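Local coordinates for guanine nucleotide exchange factor p115rhogef (Homo sapiens, PDB 1IAP), which probably promotes guanine nucleotide exchange on Rho and, through its N-terminal RGS-like domain, probably binds alpha subunits of heterotrimeric G proteins, at residues K12-H17 and R140-Y145; L34-H39 and H60-K65; L43-P48 and M185-V190; K53-F58 and D92-F97. All coordinates share one frame; numbering follows the deposited sequence.

Contact 1 of 4, residues K12-H17 and R140-Y145; sequences KRRPAH and RDRASY
Arg14 and Arg142 reach each other through bent side chains. In Arg14, CG lies anti to the carbonyl carbon and the chain then folds at chi2 (-96°) and chi3. In Arg142, CG lies anti to the backbone N (chi1 -163°), with one bend at chi2. The two side chains arrive from opposite directions. NH2 of Arg142 sits over the centre of one face of the Arg14 guanidinium, 3.5 Å from Arg14 CZ. The two planes are 54° apart, so this is not a flat stack.

Both groups are cationic, and Arg14 NH2 lies 3.6 Å from Arg142 NH2. Arg14 NE forms a salt bridge with Glu149, which probably offsets part of this charge. Water 1 also links the pair. It accepts from Arg142 NE at 2.8 Å and, weakly, from Arg14 NH2 at 3.1 Å. With an alanine here in place of Arg14, Glu149 would probably lose its ion-pair mate, and water 1 one of its two donors.

Deeper in, the Tyr145 hydroxyl approaches the His17 imidazole obliquely, a loose contact. Each segment begins a helix. Arg14 holds the N-cap position of helix 15-28 and Asp141 that of helix 142-162. Ser144 OG donates to Asp141 O at 2.8 Å, and Ala143 N makes a weak capping bond to Asp141 OD2. The contact thus joins two helix starts at the edge of the helical domain. Pro15 and Ala16 pack on helix 142-162, while Leu134 of helix 128-135 touches Ala16, His17 and Tyr145.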
loop_
_atom_site.group_PDB
_atom_site.type_symbol
_atom_site.label_atom_id
_atom_site.label_comp_id
_atom_site.label_asym_id
_atom_site.label_seq_id
_atom_site.Cartn_x
_atom_site.Cartn_y
_atom_site.Cartn_z
ATOM N N LYS A 12 -5.479 -6.156 1.509
ATOM C CA LYS A 12 -4.030 -6.261 1.337
ATOM C C LYS A 12 -3.569 -7.543 0.640
ATOM O O LYS A 12 -2.467 -7.586 0.100
ATOM C CB LYS A 12 -3.323 -6.133 2.693
ATOM C CG LYS A 12 -3.483 -7.354 3.584
ATOM C CD LYS A 12 -2.701 -7.236 4.883
ATOM C CE LYS A 12 -2.716 -8.566 5.624
ATOM N NZ LYS A 12 -2.039 -8.495 6.945
ATOM N N ARG A 13 -4.419 -8.569 0.648
ATOM C CA ARG A 13 -4.108 -9.861 0.041
ATOM C C ARG A 13 -4.738 -10.079 -1.334
ATOM O O ARG A 13 -4.451 -11.075 -1.997
ATOM C CB ARG A 13 -4.562 -10.988 0.971
ATOM C CG ARG A 13 -4.111 -10.814 2.409
ATOM C CD ARG A 13 -4.677 -11.889 3.317
ATOM N NE ARG A 13 -4.310 -11.661 4.713
ATOM C CZ ARG A 13 -4.880 -12.270 5.749
ATOM N NH1 ARG A 13 -5.848 -13.155 5.552
ATOM N NH2 ARG A 13 -4.492 -11.981 6.985
ATOM N N ARG A 14 -5.603 -9.159 -1.757
ATOM C CA ARG A 14 -6.292 -9.268 -3.046
ATOM C C ARG A 14 -5.725 -8.209 -3.991
ATOM O O ARG A 14 -6.192 -7.070 -4.022
ATOM C CB ARG A 14 -7.790 -9.063 -2.832
ATOM C CG ARG A 14 -8.336 -9.793 -1.590
ATOM C CD ARG A 14 -8.957 -11.155 -1.894
ATOM N NE ARG A 14 -8.044 -12.107 -2.526
ATOM C CZ ARG A 14 -7.194 -12.892 -1.870
ATOM N NH1 ARG A 14 -7.121 -12.848 -0.546
ATOM N NH2 ARG A 14 -6.436 -13.749 -2.539
ATOM N N PRO A 15 -4.745 -8.601 -4.822
ATOM C CA PRO A 15 -4.068 -7.722 -5.781
ATOM C C PRO A 15 -4.921 -6.878 -6.721
ATOM O O PRO A 15 -4.646 -5.691 -6.888
ATOM C CB PRO A 15 -3.125 -8.680 -6.522
ATOM C CG PRO A 15 -3.840 -9.990 -6.448
ATOM C CD PRO A 15 -4.374 -10.014 -5.048
ATOM N N ALA A 16 -5.949 -7.469 -7.324
ATOM C CA ALA A 16 -6.816 -6.730 -8.242
ATOM C C ALA A 16 -7.672 -5.715 -7.487
ATOM O O ALA A 16 -7.781 -4.555 -7.886
ATOM C CB ALA A 16 -7.702 -7.688 -9.021
ATOM N N HIS A 17 -8.271 -6.164 -6.390
ATOM C CA HIS A 17 -9.109 -5.299 -5.569
ATOM C C HIS A 17 -8.271 -4.178 -4.976
ATOM O O HIS A 17 -8.688 -3.021 -4.985
ATOM C CB HIS A 17 -9.824 -6.126 -4.498
ATOM C CG HIS A 17 -10.706 -7.187 -5.080
ATOM N ND1 HIS A 17 -12.082 -7.108 -5.058
ATOM C CD2 HIS A 17 -10.403 -8.291 -5.805
ATOM C CE1 HIS A 17 -12.587 -8.111 -5.755
ATOM N NE2 HIS A 17 -11.589 -8.843 -6.219
ATOM N N ARG A 140 -13.121 -23.742 -7.412
ATOM C CA ARG A 140 -12.818 -24.699 -6.350
ATOM C C ARG A 140 -11.328 -24.771 -6.036
ATOM O O ARG A 140 -10.931 -25.419 -5.066
ATOM C CB ARG A 140 -13.256 -26.102 -6.761
ATOM C CG ARG A 140 -14.726 -26.278 -6.989
ATOM C CD ARG A 140 -14.981 -27.699 -7.465
ATOM N NE ARG A 140 -16.364 -27.922 -7.856
ATOM C CZ ARG A 140 -17.219 -28.699 -7.197
ATOM N NH1 ARG A 140 -16.845 -29.334 -6.090
ATOM N NH2 ARG A 140 -18.439 -28.877 -7.677
ATOM N N ASP A 141 -10.511 -24.163 -6.894
ATOM C CA ASP A 141 -9.063 -24.160 -6.727
ATOM C C ASP A 141 -8.579 -22.748 -6.416
ATOM O O ASP A 141 -8.564 -21.884 -7.290
ATOM C CB ASP A 141 -8.391 -24.689 -8.004
ATOM C CG ASP A 141 -6.866 -24.733 -7.907
ATOM O OD1 ASP A 141 -6.224 -25.019 -8.939
ATOM O OD2 ASP A 141 -6.301 -24.492 -6.819
ATOM N N ARG A 142 -8.139 -22.542 -5.180
ATOM C CA ARG A 142 -7.661 -21.241 -4.738
ATOM C C ARG A 142 -6.447 -20.738 -5.519
ATOM O O ARG A 142 -6.376 -19.557 -5.848
ATOM C CB ARG A 142 -7.341 -21.275 -3.245
ATOM C CG ARG A 142 -7.234 -19.898 -2.616
ATOM C CD ARG A 142 -8.555 -19.162 -2.738
ATOM N NE ARG A 142 -8.500 -17.803 -2.209
ATOM C CZ ARG A 142 -9.471 -16.909 -2.353
ATOM N NH1 ARG A 142 -10.579 -17.226 -3.016
ATOM N NH2 ARG A 142 -9.341 -15.702 -1.827
ATOM N N ALA A 143 -5.508 -21.633 -5.832
ATOM C CA ALA A 143 -4.293 -21.261 -6.572
ATOM C C ALA A 143 -4.589 -20.741 -7.979
ATOM O O ALA A 143 -3.962 -19.782 -8.444
ATOM C CB ALA A 143 -3.329 -22.441 -6.636
ATOM N N SER A 144 -5.541 -21.372 -8.658
ATOM C CA SER A 144 -5.914 -20.951 -9.997
ATOM C C SER A 144 -6.637 -19.612 -9.924
ATOM O O SER A 144 -6.504 -18.782 -10.820
ATOM C CB SER A 144 -6.803 -21.999 -10.677
ATOM O OG SER A 144 -8.079 -22.075 -10.062
ATOM N N TYR A 145 -7.420 -19.409 -8.864
ATOM C CA TYR A 145 -8.133 -18.149 -8.701
ATOM C C TYR A 145 -7.131 -17.046 -8.402
ATOM O O TYR A 145 -7.224 -15.949 -8.949
ATOM C CB TYR A 145 -9.160 -18.211 -7.566
ATOM C CG TYR A 145 -9.849 -16.877 -7.355
ATOM C CD1 TYR A 145 -9.773 -16.213 -6.135
ATOM C CD2 TYR A 145 -10.552 -16.264 -8.396
ATOM C CE1 TYR A 145 -10.383 -14.958 -5.956
ATOM C CE2 TYR A 145 -11.167 -15.015 -8.227
ATOM C CZ TYR A 145 -11.074 -14.371 -7.005
ATOM O OH TYR A 145 -11.665 -13.136 -6.843
HETATM O O HOH W 1 -6.304 -16.494 -1.093
#

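Contact 2 of 4, residues L34-H39 and H60-K65; sequences LLCCLH and HSFLEK
Phe62 carries most of this buried contact, with Cys36 and His39 as its main partners. Its ring lies against one side of helix 32-43. CA of Cys36 stands almost straight above the ring in a CH-pi contact, 3.8 Å from the Phe62 centroid and 6° off the normal. CB of Cys36 touches Phe62 CD2 at 3.8 Å. SG anti to the backbone N (chi1 175°) brings the sulfur in obliquely, 4.7 Å from the Phe62 centroid. The opposite face of the ring is covered toward its rim by Ser61 CB.

His39 meets Phe62 differently. The Phe62 edge points at the His39 face in an offset edge-to-face pair, with planes at 86°. Phe62 CE1 comes within 3.5 Å of His39 ND1. The other ring nitrogen, NE2, is hydrogen-bonded to Ala180 O, which helps fix the imidazole's rotation. Leu35 adds CB against Phe62 CE2 at 3.8 Å.

The contact ties helix 32-43 to the end of helix 48-63 within the all-helical RGS-like domain. Phe58, on that second helix, also packs on Cys36, His39 and the Phe62 ring. Helix 171-187 lies against Leu35 and His39, and helix 15-28 touches Leu35 through Leu22.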
loop_
_atom_site.group_PDB
_atom_site.type_symbol
_atom_site.label_atom_id
_atom_site.label_comp_id
_atom_site.label_asym_id
_atom_site.label_seq_id
_atom_site.Cartn_x
_atom_site.Cartn_y
_atom_site.Cartn_z
ATOM N N LEU A 34 -1.909 4.836 3.143
ATOM C CA LEU A 34 -2.220 3.485 2.690
ATOM C C LEU A 34 -0.958 2.758 2.236
ATOM O O LEU A 34 -0.755 1.611 2.592
ATOM C CB LEU A 34 -3.246 3.509 1.547
ATOM C CG LEU A 34 -3.663 2.165 0.918
ATOM C CD1 LEU A 34 -4.238 1.209 1.969
ATOM C CD2 LEU A 34 -4.687 2.414 -0.178
ATOM N N LEU A 35 -0.106 3.445 1.479
ATOM C CA LEU A 35 1.128 2.842 0.985
ATOM C C LEU A 35 2.047 2.450 2.137
ATOM O O LEU A 35 2.717 1.421 2.085
ATOM C CB LEU A 35 1.847 3.801 0.035
ATOM C CG LEU A 35 1.115 4.102 -1.276
ATOM C CD1 LEU A 35 1.851 5.186 -2.036
ATOM C CD2 LEU A 35 0.975 2.831 -2.109
ATOM N N CYS A 36 2.050 3.274 3.177
ATOM C CA CYS A 36 2.861 3.038 4.364
ATOM C C CYS A 36 2.420 1.747 5.062
ATOM O O CYS A 36 3.246 0.899 5.404
ATOM C CB CYS A 36 2.744 4.236 5.310
ATOM S SG CYS A 36 3.585 4.040 6.887
ATOM N N CYS A 37 1.110 1.587 5.230
ATOM C CA CYS A 37 0.554 0.401 5.871
ATOM C C CYS A 37 0.881 -0.870 5.090
ATOM O O CYS A 37 1.183 -1.906 5.682
ATOM C CB CYS A 37 -0.964 0.533 6.023
ATOM S SG CYS A 37 -1.500 1.690 7.308
ATOM N N LEU A 38 0.821 -0.788 3.763
ATOM C CA LEU A 38 1.114 -1.945 2.920
ATOM C C LEU A 38 2.589 -2.341 3.035
ATOM O O LEU A 38 2.911 -3.521 3.162
ATOM C CB LEU A 38 0.751 -1.652 1.457
ATOM C CG LEU A 38 -0.709 -1.304 1.146
ATOM C CD1 LEU A 38 -0.885 -1.009 -0.354
ATOM C CD2 LEU A 38 -1.622 -2.445 1.571
ATOM N N HIS A 39 3.481 -1.352 3.020
ATOM C CA HIS A 39 4.911 -1.634 3.123
ATOM C C HIS A 39 5.292 -2.153 4.505
ATOM O O HIS A 39 6.232 -2.939 4.645
ATOM C CB HIS A 39 5.733 -0.397 2.774
ATOM C CG HIS A 39 5.786 -0.104 1.306
ATOM N ND1 HIS A 39 6.828 0.578 0.723
ATOM C CD2 HIS A 39 4.925 -0.406 0.304
ATOM C CE1 HIS A 39 6.608 0.690 -0.576
ATOM N NE2 HIS A 39 5.459 0.100 -0.854
ATOM N N HIS A 60 12.973 6.228 4.908
ATOM C CA HIS A 60 13.225 7.260 3.912
ATOM C C HIS A 60 12.012 7.628 3.059
ATOM O O HIS A 60 11.887 8.765 2.614
ATOM C CB HIS A 60 14.409 6.864 3.026
ATOM C CG HIS A 60 15.723 6.878 3.744
ATOM N ND1 HIS A 60 16.289 8.034 4.237
ATOM C CD2 HIS A 60 16.567 5.874 4.080
ATOM C CE1 HIS A 60 17.422 7.742 4.850
ATOM N NE2 HIS A 60 17.614 6.437 4.770
ATOM N N SER A 61 11.110 6.672 2.866
ATOM C CA SER A 61 9.912 6.888 2.063
ATOM C C SER A 61 8.721 7.504 2.794
ATOM O O SER A 61 8.002 8.329 2.220
ATOM C CB SER A 61 9.454 5.569 1.426
ATOM O OG SER A 61 10.364 5.122 0.437
ATOM N N PHE A 62 8.523 7.128 4.059
ATOM C CA PHE A 62 7.357 7.605 4.799
ATOM C C PHE A 62 7.560 8.383 6.086
ATOM O O PHE A 62 6.639 9.082 6.526
ATOM C CB PHE A 62 6.440 6.416 5.126
ATOM C CG PHE A 62 6.124 5.548 3.946
ATOM C CD1 PHE A 62 6.725 4.302 3.806
ATOM C CD2 PHE A 62 5.225 5.973 2.973
ATOM C CE1 PHE A 62 6.442 3.491 2.708
ATOM C CE2 PHE A 62 4.937 5.172 1.873
ATOM C CZ PHE A 62 5.546 3.928 1.741
ATOM N N LEU A 63 8.740 8.280 6.688
ATOM C CA LEU A 63 8.974 8.941 7.973
ATOM C C LEU A 63 9.922 10.140 7.993
ATOM O O LEU A 63 9.769 11.041 8.821
ATOM C CB LEU A 63 9.410 7.888 9.008
ATOM C CG LEU A 63 8.602 6.577 9.032
ATOM C CD1 LEU A 63 9.203 5.569 10.016
ATOM C CD2 LEU A 63 7.150 6.858 9.378
ATOM N N GLU A 64 10.886 10.170 7.079
ATOM C CA GLU A 64 11.845 11.272 7.024
ATOM C C GLU A 64 11.231 12.607 6.593
ATOM O O GLU A 64 10.338 12.648 5.748
ATOM C CB GLU A 64 13.027 10.905 6.123
ATOM C CG GLU A 64 14.114 11.961 6.081
ATOM C CD GLU A 64 15.407 11.431 5.518
ATOM O OE1 GLU A 64 15.407 10.956 4.360
ATOM O OE2 GLU A 64 16.426 11.487 6.238
ATOM N N LYS A 65 11.747 13.692 7.169
ATOM C CA LYS A 65 11.287 15.057 6.903
ATOM C C LYS A 65 11.028 15.418 5.438
ATOM O O LYS A 65 9.982 15.981 5.108
ATOM C CB LYS A 65 12.278 16.064 7.497
ATOM C CG LYS A 65 11.877 17.526 7.330
ATOM C CD LYS A 65 13.051 18.466 7.602
ATOM C CE LYS A 65 13.625 18.271 8.999
ATOM N NZ LYS A 65 14.788 19.167 9.261
#

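Contact 3 of 4, residues L43-P48 and M185-V190; sequences LGSLGP and MRHLGV
His187 and Ser45 make a single side-chain hydrogen bond between a type I beta turn and a helix end closed by a Schellman motif. His187 NE2 donates to Ser45 OG at 3.0 Å. The oxygen lies at the edge of the imidazole, with the bond tilted 19° out of the ring plane. These are the two residues that touch, and the contact lies at the surface of the domain.

Ser45 OG is gripped twice. It accepts from His187 and is also hydrogen-bonded to Met42 O in the last turn of helix 32-43. OG takes the position between the backbone N and the carbonyl carbon (chi1 64°). On the other side, CG of His187 is anti to its backbone N, which extends the ring away from its helix toward the serine.

Around this pair lie the turn and the helix end. The turn runs from Leu43 to Leu46 and is closed by Leu46 N to Leu43 O at 3.2 Å. Leu43 and Leu46, the two ends of the turn, pack on helix 48-63. Two residues after His187, Gly189 is the C-prime residue of the Schellman motif that ends helix 171-187. Its positive phi (86°) would jam a CB against the preceding carbonyl oxygen. Gly189 N bonds to Arg186 O at 3.1 Å. Leu188 O is held by Arg150 of helix 142-162. Met185 O accepts two backbone bonds, from Leu188 N at 2.9 Å and from Val190 N at 2.9 Å.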
loop_
_atom_site.group_PDB
_atom_site.type_symbol
_atom_site.label_atom_id
_atom_site.label_comp_id
_atom_site.label_asym_id
_atom_site.label_seq_id
_atom_site.Cartn_x
_atom_site.Cartn_y
_atom_site.Cartn_z
ATOM N N LEU A 43 7.052 -5.676 5.403
ATOM C CA LEU A 43 8.232 -5.730 6.266
ATOM C C LEU A 43 8.116 -6.862 7.279
ATOM O O LEU A 43 9.107 -7.519 7.608
ATOM C CB LEU A 43 8.401 -4.405 7.014
ATOM C CG LEU A 43 9.452 -3.417 6.508
ATOM C CD1 LEU A 43 9.266 -3.139 5.026
ATOM C CD2 LEU A 43 9.355 -2.135 7.315
ATOM N N GLY A 44 6.892 -7.087 7.755
ATOM C CA GLY A 44 6.637 -8.128 8.734
ATOM C C GLY A 44 6.807 -9.555 8.243
ATOM O O GLY A 44 6.809 -10.482 9.050
ATOM N N SER A 45 6.943 -9.745 6.935
ATOM C CA SER A 45 7.116 -11.084 6.377
ATOM C C SER A 45 8.559 -11.358 5.945
ATOM O O SER A 45 8.839 -12.372 5.301
ATOM C CB SER A 45 6.162 -11.298 5.195
ATOM O OG SER A 45 6.451 -10.415 4.127
ATOM N N LEU A 46 9.467 -10.456 6.309
ATOM C CA LEU A 46 10.878 -10.588 5.952
ATOM C C LEU A 46 11.755 -10.983 7.136
ATOM O O LEU A 46 11.401 -10.748 8.296
ATOM C CB LEU A 46 11.398 -9.279 5.354
ATOM C CG LEU A 46 10.759 -8.767 4.062
ATOM C CD1 LEU A 46 11.345 -7.410 3.710
ATOM C CD2 LEU A 46 10.986 -9.758 2.931
ATOM N N GLY A 47 12.911 -11.571 6.830
ATOM C CA GLY A 47 13.842 -11.986 7.863
ATOM C C GLY A 47 14.506 -10.793 8.524
ATOM O O GLY A 47 14.465 -9.694 7.973
ATOM N N PRO A 48 15.135 -10.978 9.699
ATOM C CA PRO A 48 15.818 -9.922 10.458
ATOM C C PRO A 48 16.770 -9.075 9.619
ATOM O O PRO A 48 16.809 -7.853 9.763
ATOM C CB PRO A 48 16.576 -10.715 11.521
ATOM C CG PRO A 48 15.663 -11.852 11.789
ATOM C CD PRO A 48 15.248 -12.271 10.399
ATOM N N MET A 185 3.149 -4.779 -5.004
ATOM C CA MET A 185 2.520 -5.710 -5.942
ATOM C C MET A 185 3.459 -6.882 -6.230
ATOM O O MET A 185 3.028 -8.026 -6.337
ATOM C CB MET A 185 2.137 -4.994 -7.242
ATOM C CG MET A 185 0.839 -4.187 -7.152
ATOM S SD MET A 185 -0.618 -5.262 -6.837
ATOM C CE MET A 185 -1.513 -4.265 -5.609
ATOM N N ARG A 186 4.749 -6.586 -6.327
ATOM C CA ARG A 186 5.770 -7.602 -6.576
ATOM C C ARG A 186 5.754 -8.601 -5.413
ATOM O O ARG A 186 5.960 -9.798 -5.603
ATOM C CB ARG A 186 7.127 -6.915 -6.675
ATOM C CG ARG A 186 8.229 -7.717 -7.319
ATOM C CD ARG A 186 9.404 -6.795 -7.604
ATOM N NE ARG A 186 8.988 -5.661 -8.428
ATOM C CZ ARG A 186 9.285 -4.387 -8.179
ATOM N NH1 ARG A 186 10.014 -4.057 -7.119
ATOM N NH2 ARG A 186 8.836 -3.439 -8.989
ATOM N N HIS A 187 5.442 -8.093 -4.220
ATOM C CA HIS A 187 5.356 -8.901 -3.007
ATOM C C HIS A 187 4.164 -9.863 -3.087
ATOM O O HIS A 187 4.166 -10.924 -2.467
ATOM C CB HIS A 187 5.215 -7.982 -1.790
ATOM C CG HIS A 187 5.090 -8.708 -0.488
ATOM N ND1 HIS A 187 3.886 -8.867 0.162
ATOM C CD2 HIS A 187 6.021 -9.305 0.293
ATOM C CE1 HIS A 187 4.080 -9.529 1.288
ATOM N NE2 HIS A 187 5.367 -9.806 1.391
ATOM N N LEU A 188 3.141 -9.479 -3.847
ATOM C CA LEU A 188 1.959 -10.318 -4.016
ATOM C C LEU A 188 2.097 -11.233 -5.232
ATOM O O LEU A 188 1.153 -11.930 -5.596
ATOM C CB LEU A 188 0.700 -9.457 -4.158
ATOM C CG LEU A 188 0.339 -8.532 -2.993
ATOM C CD1 LEU A 188 -0.934 -7.763 -3.333
ATOM C CD2 LEU A 188 0.156 -9.343 -1.709
ATOM N N GLY A 189 3.272 -11.222 -5.859
ATOM C CA GLY A 189 3.503 -12.060 -7.025
ATOM C C GLY A 189 3.064 -11.418 -8.330
ATOM O O GLY A 189 3.077 -12.060 -9.383
ATOM N N VAL A 190 2.678 -10.146 -8.262
ATOM C CA VAL A 190 2.228 -9.418 -9.439
ATOM C C VAL A 190 3.431 -8.866 -10.190
ATOM O O VAL A 190 4.155 -8.002 -9.688
ATOM C CB VAL A 190 1.254 -8.279 -9.053
ATOM C CG1 VAL A 190 0.862 -7.450 -10.275
ATOM C CG2 VAL A 190 0.012 -8.864 -8.399
#

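Contact 4 of 4, residues K53-F58 and D92-F97; sequences KAFLDF and DVQRRF
Phe55 and Gln94 join two helices of the all-helical RGS-like domain, helix 48-63 and helix 91-103. The main interaction is CH-pi. CG of Gln94 lies over one face of the Phe55 ring, 3.9 Å from its centroid and 22° off the normal. Gln94 is extended beyond CG (chi2 180°), which carries its amide past the ring toward the Phe55 backbone. The amide and ring planes are nearly parallel, 6° apart. Gln94 CD comes within 3.6 Å of Phe55 CB.

The apolar part is a looser ring contact. Phe55 CZ meets Phe97 CD2 at 4.2 Å, obliquely. Phe97 also packs on Val77 and Leu81 of helix 75-81. Gln94 packs on Ala51, Lys52 and Ile89 as well.

The polar part is sparse. Gln94 OE1 is buried here without a partner in the model, 3.7 Å from Phe55 CB. With an alanine here in place of Gln94, the covered face of Phe55 would probably face a gap and its ring would be freer to tilt. Within helix 91-103, the carbonyl oxygen Val93 O lies over one face of the Phe97 ring, 3.4 Å above its plane and offset toward the rim.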
loop_
_atom_site.group_PDB
_atom_site.type_symbol
_atom_site.label_atom_id
_atom_site.label_comp_id
_atom_site.label_asym_id
_atom_site.label_seq_id
_atom_site.Cartn_x
_atom_site.Cartn_y
_atom_site.Cartn_z
ATOM N N LYS A 53 17.061 -3.694 6.232
ATOM C CA LYS A 53 17.284 -2.856 5.059
ATOM C C LYS A 53 15.959 -2.272 4.577
ATOM O O LYS A 53 15.897 -1.115 4.163
ATOM C CB LYS A 53 17.922 -3.670 3.929
ATOM C CG LYS A 53 19.326 -4.171 4.219
ATOM C CD LYS A 53 19.848 -5.010 3.068
ATOM C CE LYS A 53 21.250 -5.518 3.348
ATOM N NZ LYS A 53 21.749 -6.404 2.255
ATOM N N ALA A 54 14.909 -3.087 4.631
ATOM C CA ALA A 54 13.574 -2.673 4.209
ATOM C C ALA A 54 13.026 -1.565 5.112
ATOM O O ALA A 54 12.278 -0.696 4.661
ATOM C CB ALA A 54 12.638 -3.866 4.209
ATOM N N PHE A 55 13.398 -1.601 6.387
ATOM C CA PHE A 55 12.940 -0.588 7.328
ATOM C C PHE A 55 13.575 0.768 7.031
ATOM O O PHE A 55 12.926 1.801 7.183
ATOM C CB PHE A 55 13.227 -1.000 8.776
ATOM C CG PHE A 55 12.869 0.057 9.775
ATOM C CD1 PHE A 55 11.535 0.345 10.050
ATOM C CD2 PHE A 55 13.861 0.819 10.387
ATOM C CE1 PHE A 55 11.191 1.381 10.912
ATOM C CE2 PHE A 55 13.528 1.859 11.255
ATOM C CZ PHE A 55 12.190 2.140 11.516
ATOM N N LEU A 56 14.841 0.765 6.617
ATOM C CA LEU A 56 15.534 2.003 6.284
ATOM C C LEU A 56 14.845 2.657 5.087
ATOM O O LEU A 56 14.659 3.873 5.062
ATOM C CB LEU A 56 17.008 1.734 5.964
ATOM C CG LEU A 56 17.831 1.034 7.055
ATOM C CD1 LEU A 56 19.259 0.826 6.569
ATOM C CD2 LEU A 56 17.821 1.846 8.334
ATOM N N ASP A 57 14.443 1.839 4.114
ATOM C CA ASP A 57 13.746 2.336 2.922
ATOM C C ASP A 57 12.392 2.896 3.352
ATOM O O ASP A 57 11.968 3.957 2.890
ATOM C CB ASP A 57 13.523 1.206 1.910
ATOM C CG ASP A 57 14.812 0.695 1.288
ATOM O OD1 ASP A 57 15.847 1.394 1.344
ATOM O OD2 ASP A 57 14.778 -0.418 0.721
ATOM N N PHE A 58 11.726 2.155 4.233
ATOM C CA PHE A 58 10.425 2.533 4.775
ATOM C C PHE A 58 10.580 3.878 5.479
ATOM O O PHE A 58 9.725 4.752 5.350
ATOM C CB PHE A 58 9.949 1.449 5.750
ATOM C CG PHE A 58 8.667 1.774 6.469
ATOM C CD1 PHE A 58 7.443 1.365 5.950
ATOM C CD2 PHE A 58 8.689 2.425 7.703
ATOM C CE1 PHE A 58 6.255 1.593 6.646
ATOM C CE2 PHE A 58 7.505 2.659 8.408
ATOM C CZ PHE A 58 6.285 2.239 7.877
ATOM N N ASP A 92 13.248 -5.514 17.966
ATOM C CA ASP A 92 12.116 -5.246 18.847
ATOM C C ASP A 92 11.691 -3.782 18.735
ATOM O O ASP A 92 10.504 -3.481 18.605
ATOM C CB ASP A 92 12.487 -5.582 20.296
ATOM C CG ASP A 92 11.390 -5.223 21.284
ATOM O OD1 ASP A 92 10.261 -5.741 21.143
ATOM O OD2 ASP A 92 11.659 -4.422 22.204
ATOM N N VAL A 93 12.671 -2.880 18.777
ATOM C CA VAL A 93 12.416 -1.444 18.680
ATOM C C VAL A 93 11.881 -1.097 17.288
ATOM O O VAL A 93 11.043 -0.209 17.137
ATOM C CB VAL A 93 13.699 -0.629 18.950
ATOM C CG1 VAL A 93 13.392 0.858 18.946
ATOM C CG2 VAL A 93 14.320 -1.045 20.281
ATOM N N GLN A 94 12.377 -1.810 16.281
ATOM C CA GLN A 94 11.960 -1.614 14.896
ATOM C C GLN A 94 10.482 -1.994 14.733
ATOM O O GLN A 94 9.719 -1.277 14.087
ATOM C CB GLN A 94 12.837 -2.460 13.970
ATOM C CG GLN A 94 12.545 -2.298 12.493
ATOM C CD GLN A 94 13.448 -3.158 11.630
ATOM O OE1 GLN A 94 14.664 -2.957 11.589
ATOM N NE2 GLN A 94 12.859 -4.121 10.932
ATOM N N ARG A 95 10.084 -3.117 15.327
ATOM C CA ARG A 95 8.694 -3.563 15.258
ATOM C C ARG A 95 7.787 -2.554 15.956
ATOM O O ARG A 95 6.678 -2.297 15.495
ATOM C CB ARG A 95 8.525 -4.940 15.902
ATOM C CG ARG A 95 9.326 -6.043 15.234
ATOM C CD ARG A 95 9.075 -7.392 15.891
ATOM N NE ARG A 95 10.164 -8.333 15.628
ATOM C CZ ARG A 95 10.432 -8.867 14.439
ATOM N NH1 ARG A 95 9.687 -8.569 13.383
ATOM N NH2 ARG A 95 11.473 -9.678 14.302
ATOM N N ARG A 96 8.263 -1.980 17.063
ATOM C CA ARG A 96 7.486 -0.989 17.809
ATOM C C ARG A 96 7.246 0.257 16.966
ATOM O O ARG A 96 6.126 0.761 16.909
ATOM C CB ARG A 96 8.190 -0.593 19.112
ATOM C CG ARG A 96 8.342 -1.720 20.118
ATOM C CD ARG A 96 8.900 -1.201 21.435
ATOM N NE ARG A 96 9.244 -2.288 22.350
ATOM C CZ ARG A 96 9.278 -2.173 23.675
ATOM N NH1 ARG A 96 8.982 -1.018 24.258
ATOM N NH2 ARG A 96 9.626 -3.213 24.421
ATOM N N PHE A 97 8.308 0.759 16.334
ATOM C CA PHE A 97 8.210 1.942 15.478
ATOM C C PHE A 97 7.215 1.698 14.346
ATOM O O PHE A 97 6.368 2.543 14.063
ATOM C CB PHE A 97 9.574 2.307 14.885
ATOM C CG PHE A 97 10.513 2.969 15.861
ATOM C CD1 PHE A 97 10.029 3.614 16.994
ATOM C CD2 PHE A 97 11.885 2.953 15.637
ATOM C CE1 PHE A 97 10.897 4.231 17.889
ATOM C CE2 PHE A 97 12.760 3.568 16.527
ATOM C CZ PHE A 97 12.264 4.209 17.654
#

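How the contacts relate
From the N terminus, contact 1 opens at 12-17 and closes a long loop at 140-145. It ties the start of helix 15-28 to that of helix 142-162. Contact 2 and contact 4 both lie within that loop. Contact 2 joins helix 32-43 to helix 48-63 and closes at 60-65. Contact 4 joins helix 48-63 to helix 91-103 and closes at 92-97. These two cross along the chain, and Phe58 packs on Leu63 where they meet. Contact 3 starts at 43-48 and closes only at 185-190. It encloses contact 4 and crosses contacts 1 and 2. Pro15 packs on Leu188 and Val190, and Leu43 on Ala54, so contact 3 touches both contact 1 and contact 4.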